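Local coordinates for putative uncharacterized protein (Trichoplax adhaerens, PDB 5OI9) that probably takes part in centriole assembly, as the N-terminal domain of a STIL-like centrosomal protein whose relative STIL binds CEP85, at residues Val257-Asp262 and Thr294-Val299. Sequence-based numbering, arbitrary orientation.
Sequences VGIWVD and TGFILV
V257-D262 and F296-V299 run side by side as parallel β-strands, their short axes approaching to 4.6 Å and inclined by 18°. Four backbone hydrogen bonds pass back and forth in parallel register: I297 N gives to V257 O, I259 N to I297 O, V299 N to I259 O and V261 N to V299 O. All are close to straight, the 3.0 Å bond from I297 N to V257 O the straightest. G258 sits opposite I297 with its CA 3.2 Å from I297 O, a CA-H...O approach at a position where a CB would run into I297 O and into the carbonyl O of V257.

One face of the pair carries I259, V261, F296 and L298. L298 has CG anti to the backbone N (chi1 162°), and L298 CD1 rests over the first strand, touching I259 CG1 and V261 CG2, each at 3.8 Å. Both of these branched side chains cross the leucine obliquely. F296 CG is tucked over its own backbone, flanked by N and C (chi1 61°), so that the ring edge comes up to I259 CG1, while F296 CD1 lies 4.0 Å from G258 CA. On the other face, W260 and V299 meet through their CB atoms, 4.0 Å apart, the indole turning off from the second strand to hydrogen-bond V244 O through NE1.

The two strands are joined through helix 270-281 in a β-α-β crossover, and the helix packs on the leucine-bearing face: A275 and Y279 touch I259, Y271 meets V261, and L280 and the Y279 ring reach F296. Both lie inside a mixed sheet, strand 229-235 flanking the first and strand 309-314 the second, each antiparallel to its neighbour; F310 there touches I297 and V299 on the tryptophan-bearing face.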
# COMPACT_ATOMS: atom_id res chain seq x y z
N VAL A 257 21.14 -4.64 9.55
CA VAL A 257 20.53 -5.17 10.76
C VAL A 257 19.14 -4.61 11.01
O VAL A 257 18.53 -4.93 12.03
CB VAL A 257 21.42 -4.94 12.00
CG1 VAL A 257 22.70 -5.76 11.90
CG2 VAL A 257 21.74 -3.45 12.13
N GLY A 258 18.62 -3.77 10.12
CA GLY A 258 17.30 -3.21 10.33
C GLY A 258 17.11 -1.96 9.49
O GLY A 258 17.74 -1.79 8.45
N ILE A 259 16.21 -1.10 9.97
CA ILE A 259 15.75 0.07 9.23
C ILE A 259 15.62 1.25 10.17
O ILE A 259 15.58 1.11 11.40
CB ILE A 259 14.39 -0.18 8.53
CG1 ILE A 259 13.32 -0.48 9.58
CG2 ILE A 259 14.50 -1.31 7.53
CD1 ILE A 259 11.92 -0.66 9.01
N TRP A 260 15.55 2.45 9.58
CA TRP A 260 15.14 3.64 10.30
C TRP A 260 13.98 4.28 9.55
O TRP A 260 13.88 4.18 8.33
CB TRP A 260 16.30 4.65 10.47
CG TRP A 260 16.88 5.18 9.20
CD1 TRP A 260 17.98 4.71 8.53
CD2 TRP A 260 16.41 6.31 8.44
NE1 TRP A 260 18.21 5.47 7.41
CE2 TRP A 260 17.26 6.45 7.33
CE3 TRP A 260 15.34 7.20 8.60
CZ2 TRP A 260 17.08 7.45 6.38
CZ3 TRP A 260 15.16 8.19 7.64
CH2 TRP A 260 16.03 8.31 6.55
N VAL A 261 13.08 4.92 10.31
CA VAL A 261 11.89 5.55 9.75
C VAL A 261 11.74 6.93 10.38
O VAL A 261 11.93 7.10 11.59
CB VAL A 261 10.63 4.70 9.98
CG1 VAL A 261 9.38 5.46 9.54
CG2 VAL A 261 10.73 3.38 9.22
N ASP A 262 11.40 7.92 9.56
CA ASP A 262 11.24 9.30 9.99
C ASP A 262 9.89 9.83 9.51
O ASP A 262 9.36 9.39 8.49
CB ASP A 262 12.38 10.17 9.44
CG ASP A 262 12.27 11.63 9.85
OD1 ASP A 262 11.65 11.91 10.90
OD2 ASP A 262 12.79 12.49 9.11
N THR A 294 15.60 -13.54 13.40
CA THR A 294 16.45 -13.13 14.51
C THR A 294 15.93 -11.91 15.24
O THR A 294 16.35 -11.65 16.37
CB THR A 294 17.87 -12.84 14.00
OG1 THR A 294 17.84 -11.70 13.13
CG2 THR A 294 18.41 -14.03 13.23
N GLY A 295 15.00 -11.17 14.64
CA GLY A 295 14.65 -9.86 15.14
C GLY A 295 15.57 -8.82 14.54
O GLY A 295 16.78 -9.03 14.47
N PHE A 296 15.01 -7.71 14.06
CA PHE A 296 15.81 -6.65 13.49
C PHE A 296 15.42 -5.33 14.15
O PHE A 296 14.37 -5.22 14.79
CB PHE A 296 15.66 -6.56 11.96
CG PHE A 296 14.25 -6.27 11.49
CD1 PHE A 296 13.85 -4.97 11.23
CD2 PHE A 296 13.35 -7.30 11.29
CE1 PHE A 296 12.56 -4.71 10.79
CE2 PHE A 296 12.07 -7.05 10.85
CZ PHE A 296 11.67 -5.75 10.60
N ILE A 297 16.29 -4.35 14.01
CA ILE A 297 16.15 -3.11 14.76
C ILE A 297 15.41 -2.09 13.92
O ILE A 297 15.53 -2.04 12.69
CB ILE A 297 17.52 -2.58 15.23
CG1 ILE A 297 17.34 -1.48 16.27
CG2 ILE A 297 18.34 -2.08 14.04
CD1 ILE A 297 18.58 -1.19 17.09
N LEU A 298 14.59 -1.28 14.59
CA LEU A 298 13.93 -0.13 13.99
C LEU A 298 14.30 1.09 14.81
O LEU A 298 14.03 1.14 16.01
CB LEU A 298 12.41 -0.32 13.95
CG LEU A 298 11.57 0.94 13.76
CD1 LEU A 298 11.81 1.55 12.38
CD2 LEU A 298 10.10 0.63 13.97
N VAL A 299 14.95 2.06 14.17
CA VAL A 299 15.23 3.35 14.77
C VAL A 299 14.15 4.30 14.29
O VAL A 299 14.12 4.67 13.11
CB VAL A 299 16.64 3.86 14.41
CG1 VAL A 299 16.92 5.17 15.11
CG2 VAL A 299 17.68 2.81 14.79